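Local coordinates for phospho-furanose lactonase (PDB 3OVG), which hydrolyses sugar 1,4-lactone 5-phosphates such as D-xylono-1,4-lactone 5-phosphate to the open-chain acids, using two zinc ions in each subunit, at residues 25-30 with 273-278; 29-34 with 68-73. All blocks are in the same frame, centred on the assembly; numbering follows the deposited sequence.

Contact 1 (25-30 with 273-278); sequences CHDHFI and LDAGRI. With ZN (zinc ion), chain G; PO4 (phosphate ion), chain I.
Asp274 lies alongside both His26 and His28, pointing the same way as each, and its OD1 converges with the two NE2 atoms on one zinc ion. Of these three ligands the carboxylate oxygen is the closest, Asp274 OD1 standing 2.2 Å from the zinc. The carboxylate plane is turned 63° from the His26 ring and 53° from the His28 ring. Asp274 OD1 sits at the edge of the His28 ring, in its plane. CG of Asp274 is anti to the backbone N (chi1 -175°); although the bond to CB leads away from 25-30, the carboxylate reaches the zinc.

Behind the ligands the backbones are tied directly, Asp274 N giving a hydrogen bond of 2.9 Å to His26 O. Asp27 OD1 accepts from two loops: Ala275 N at 2.8 Å, from above the carboxylate plane, and, within its own loop, His28 N through the anti lone pair. A short acidic side chain suits this place, since one oxygen fixes both ligand-bearing loops. The loops come close here: Ala275 CB lies 3.2 Å from Asp27 OD1, and Gly276, lacking a side chain, brings its CA near His28 CD2.

Ser215 holds His26 ND1. The His-X-His pair after the first barrel strand and the aspartate after the last are the metal signature of the phosphotriesterase family; the carbamylated Lys155 also binds this zinc. Two waters complete the coordination. Arg277 NH1 makes a weak hydrogen bond to a phosphate ion, probably from the crystallisation liquor, which may mark where the substrate's phosphate binds, near the metal-bound waters.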
# COMPACT_ATOMS: atom_id res chain seq x y z
N CYS A 25 23.61 12.41 24.34
CA CYS A 25 22.49 12.24 25.27
C CYS A 25 21.30 11.43 24.75
O CYS A 25 20.35 11.21 25.50
CB CYS A 25 22.01 13.59 25.82
SG CYS A 25 23.21 14.29 27.01
N HIS A 26 21.37 10.97 23.51
CA HIS A 26 20.29 10.18 22.94
C HIS A 26 20.76 9.48 21.68
O HIS A 26 20.96 10.10 20.65
CB HIS A 26 19.07 11.08 22.66
CG HIS A 26 17.89 10.37 22.10
ND1 HIS A 26 16.59 10.77 22.35
CD2 HIS A 26 17.80 9.29 21.29
CE1 HIS A 26 15.76 9.97 21.70
NE2 HIS A 26 16.46 9.07 21.05
N ASP A 27 20.96 8.16 21.78
CA ASP A 27 21.48 7.42 20.65
C ASP A 27 21.18 5.94 20.77
O ASP A 27 20.47 5.52 21.70
CB ASP A 27 22.99 7.69 20.51
CG ASP A 27 23.38 7.93 19.07
OD1 ASP A 27 22.87 7.18 18.20
OD2 ASP A 27 24.17 8.85 18.79
N HIS A 28 21.72 5.15 19.85
CA HIS A 28 21.33 3.76 19.77
C HIS A 28 22.47 2.95 19.25
O HIS A 28 23.32 3.48 18.57
CB HIS A 28 20.13 3.57 18.83
CG HIS A 28 18.94 4.37 19.24
ND1 HIS A 28 18.03 3.91 20.15
CD2 HIS A 28 18.55 5.62 18.91
CE1 HIS A 28 17.12 4.84 20.37
NE2 HIS A 28 17.42 5.89 19.63
N PHE A 29 22.45 1.65 19.53
CA PHE A 29 23.36 0.74 18.87
C PHE A 29 22.61 -0.52 18.47
O PHE A 29 22.64 -0.93 17.30
CB PHE A 29 24.54 0.40 19.77
CG PHE A 29 25.54 1.51 19.89
CD1 PHE A 29 26.25 1.94 18.77
CD2 PHE A 29 25.78 2.11 21.10
CE1 PHE A 29 27.20 3.00 18.88
CE2 PHE A 29 26.72 3.16 21.22
CZ PHE A 29 27.44 3.58 20.10
N ILE A 30 21.97 -1.14 19.46
CA ILE A 30 21.17 -2.33 19.23
C ILE A 30 19.67 -2.00 19.33
O ILE A 30 19.21 -1.44 20.33
CB ILE A 30 21.51 -3.40 20.27
CG1 ILE A 30 23.03 -3.68 20.26
CG2 ILE A 30 20.67 -4.68 20.02
CD1 ILE A 30 23.53 -4.36 18.99
N LEU A 273 23.03 12.29 18.40
CA LEU A 273 22.87 11.95 16.99
C LEU A 273 21.52 11.21 16.75
O LEU A 273 20.95 11.25 15.65
CB LEU A 273 24.08 11.14 16.49
CG LEU A 273 25.28 11.98 16.03
CD1 LEU A 273 24.75 13.29 15.46
CD2 LEU A 273 26.25 12.26 17.13
N ASP A 274 21.00 10.58 17.80
CA ASP A 274 19.83 9.74 17.63
C ASP A 274 19.99 8.87 16.36
O ASP A 274 19.14 8.89 15.46
CB ASP A 274 18.55 10.60 17.53
CG ASP A 274 17.29 9.73 17.46
OD1 ASP A 274 17.36 8.62 18.00
OD2 ASP A 274 16.27 10.12 16.87
N ALA A 275 21.09 8.11 16.29
CA ALA A 275 21.38 7.29 15.12
C ALA A 275 20.62 5.97 15.22
O ALA A 275 21.19 4.90 15.48
CB ALA A 275 22.90 7.06 15.01
N GLY A 276 19.30 6.05 15.01
CA GLY A 276 18.43 4.92 15.30
C GLY A 276 17.92 4.18 14.07
O GLY A 276 16.95 3.43 14.17
N ARG A 277 18.59 4.39 12.94
CA ARG A 277 18.38 3.60 11.74
C ARG A 277 19.75 3.09 11.31
O ARG A 277 20.77 3.74 11.57
CB ARG A 277 17.77 4.43 10.61
CG ARG A 277 16.29 4.75 10.79
CD ARG A 277 15.75 5.57 9.63
NE ARG A 277 15.75 4.79 8.40
CZ ARG A 277 14.76 4.79 7.50
NH1 ARG A 277 13.66 5.52 7.71
NH2 ARG A 277 14.86 4.04 6.40
N ILE A 278 19.78 1.97 10.61
CA ILE A 278 21.04 1.33 10.26
C ILE A 278 21.99 2.20 9.41
O ILE A 278 23.22 2.06 9.52
CB ILE A 278 20.76 -0.02 9.58
CG1 ILE A 278 21.93 -1.01 9.75
CG2 ILE A 278 20.29 0.18 8.16
CD1 ILE A 278 21.46 -2.50 9.57
ZN ZN G . 15.89 7.56 19.28
P PO4 I . 13.99 8.94 11.00
O1 PO4 I . 14.52 7.93 12.04
O2 PO4 I . 13.34 8.23 9.80
O3 PO4 I . 12.96 9.84 11.70
O4 PO4 I . 15.16 9.83 10.57
O HOH W 1 14.47 8.84 17.91
O HOH W 2 15.10 6.03 17.47

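Contact 2 (29-34 with 68-73); sequences FIKNGG and TMDPPN
Water 3 is gripped by three groups that bridge the two loops. It accepts the N-H of Phe29 N at 2.8 Å, and it donates to Ile30 O at 2.7 Å and to Asp70 OD1, also at 2.7 Å. It thus does what direct bonds do not do here: Asp70 OD1 lies 4.2 Å from Ile30 O, and two acceptors that close are bridged by the water's two protons. An aspartate suits the place because its two oxygens can be shared out, OD1 to this water and OD2 to ND1 of the zinc ligand His28. In that second role it is a second-shell residue, probably steadying the ring and making its imidazole a stronger electron donor to the metal.

Lys31 crosses Asp70 at about a right angle, its CG 3.9 Å from Asp70 OD2. Its chain is extended beyond CG, and NZ travels past the carboxylate, 5.3 Å from Asp70 OD2, to Gly276 O and Glu36. The long aliphatic part suits the buried route and the ammonium the polar end.

Both segments are loops that follow neighbouring parallel strands, 22-25 and 63-68, of the TIM barrel, on the side where the active site of this fold lies. They run nearly in the same direction, 12° apart.

Next to the strand the contact turns apolar. Thr68 CG2, anti to the carbonyl carbon, is the branch that meets the ring, 4.1 Å from Phe29 CD2, and OG1 is left for a weak bond to Ile96 O. The broad Phe29 ring also packs on Phe55 and Ile84. Farther along, Gly34, whose backbone angles call for glycine, approaches Asn73, and its N bonds to Asp108 of a neighbouring subunit.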
# COMPACT_ATOMS: atom_id res chain seq x y z
N PHE A 29 22.45 1.65 19.53
CA PHE A 29 23.36 0.74 18.87
C PHE A 29 22.61 -0.52 18.47
O PHE A 29 22.64 -0.93 17.30
CB PHE A 29 24.54 0.40 19.77
CG PHE A 29 25.54 1.51 19.89
CD1 PHE A 29 26.25 1.94 18.77
CD2 PHE A 29 25.78 2.11 21.10
CE1 PHE A 29 27.20 3.00 18.88
CE2 PHE A 29 26.72 3.16 21.22
CZ PHE A 29 27.44 3.58 20.10
N ILE A 30 21.97 -1.14 19.46
CA ILE A 30 21.17 -2.33 19.23
C ILE A 30 19.67 -2.00 19.33
O ILE A 30 19.21 -1.44 20.33
CB ILE A 30 21.51 -3.40 20.27
CG1 ILE A 30 23.03 -3.68 20.26
CG2 ILE A 30 20.67 -4.68 20.02
CD1 ILE A 30 23.53 -4.36 18.99
N LYS A 31 18.94 -2.34 18.27
CA LYS A 31 17.49 -2.32 18.28
C LYS A 31 17.07 -3.71 17.86
O LYS A 31 17.21 -4.12 16.70
CB LYS A 31 16.94 -1.27 17.30
CG LYS A 31 17.08 0.19 17.79
CD LYS A 31 16.46 1.19 16.76
CE LYS A 31 16.39 2.62 17.35
NZ LYS A 31 15.51 3.54 16.51
N ASN A 32 16.58 -4.45 18.83
CA ASN A 32 16.30 -5.86 18.64
C ASN A 32 14.80 -6.09 18.46
O ASN A 32 14.08 -6.29 19.42
CB ASN A 32 16.86 -6.60 19.86
CG ASN A 32 16.70 -8.09 19.76
OD1 ASN A 32 16.49 -8.77 20.78
ND2 ASN A 32 16.80 -8.62 18.56
N GLY A 33 14.31 -6.04 17.23
CA GLY A 33 12.89 -6.20 16.98
C GLY A 33 12.04 -5.09 17.59
O GLY A 33 12.50 -3.98 17.84
N GLY A 34 10.77 -5.39 17.82
CA GLY A 34 9.91 -4.41 18.45
C GLY A 34 9.09 -3.69 17.41
O GLY A 34 9.31 -3.87 16.20
N THR A 68 21.82 5.29 25.63
CA THR A 68 21.01 4.59 24.66
C THR A 68 19.53 4.62 25.07
O THR A 68 19.13 4.02 26.06
CB THR A 68 21.52 3.15 24.44
OG1 THR A 68 21.51 2.44 25.67
CG2 THR A 68 22.97 3.18 23.92
N MSE A 69 18.71 5.32 24.29
CA MSE A 69 17.35 5.61 24.69
C MSE A 69 16.28 4.59 24.20
O MSE A 69 15.30 4.96 23.57
CB MSE A 69 16.97 7.04 24.26
CG MSE A 69 17.76 8.15 25.03
SE MSE A 69 17.53 8.04 27.00
CE MSE A 69 15.57 7.66 27.12
N ASP A 70 16.47 3.32 24.50
CA ASP A 70 15.47 2.33 24.14
C ASP A 70 14.67 1.86 25.36
O ASP A 70 15.22 1.25 26.26
CB ASP A 70 16.16 1.14 23.50
CG ASP A 70 17.28 1.58 22.54
OD1 ASP A 70 18.45 1.68 22.99
OD2 ASP A 70 16.96 1.82 21.35
N PRO A 71 13.37 2.16 25.40
CA PRO A 71 12.61 1.65 26.54
C PRO A 71 12.46 0.13 26.36
O PRO A 71 12.63 -0.39 25.27
CB PRO A 71 11.24 2.31 26.39
CG PRO A 71 11.16 2.80 24.93
CD PRO A 71 12.51 2.59 24.28
N PRO A 72 12.13 -0.58 27.44
CA PRO A 72 12.17 -2.05 27.40
C PRO A 72 11.45 -2.68 26.20
O PRO A 72 11.96 -3.62 25.59
CB PRO A 72 11.42 -2.47 28.68
CG PRO A 72 11.26 -1.24 29.50
CD PRO A 72 11.78 -0.04 28.76
N ASN A 73 10.27 -2.16 25.87
CA ASN A 73 9.40 -2.85 24.91
C ASN A 73 9.63 -2.42 23.47
O ASN A 73 8.98 -2.93 22.58
CB ASN A 73 7.94 -2.64 25.26
CG ASN A 73 7.61 -3.14 26.67
OD1 ASN A 73 7.75 -4.33 26.99
ND2 ASN A 73 7.17 -2.23 27.51
O HOH W 3 20.22 0.98 21.11

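Both contacts are largely buried and share Phe29 and Ile30 in the loop after strand 22-25. Contact 1 joins this loop to the one after strand 269-271, closing the barrel between its first and last strands, whereas contact 2 joins it to the next loop along, after strand 63-68. Chemistry follows place: metal ligation and direct bonds dominate the first, water-mediated bridging and looser packing the second, which reaches a subunit interface at its far end. Two probable hydrogen bonds between them, from Asp70 to a zinc ligand and from Lys31 to the 273-278 loop, are consistent with a second-shell role for contact 2.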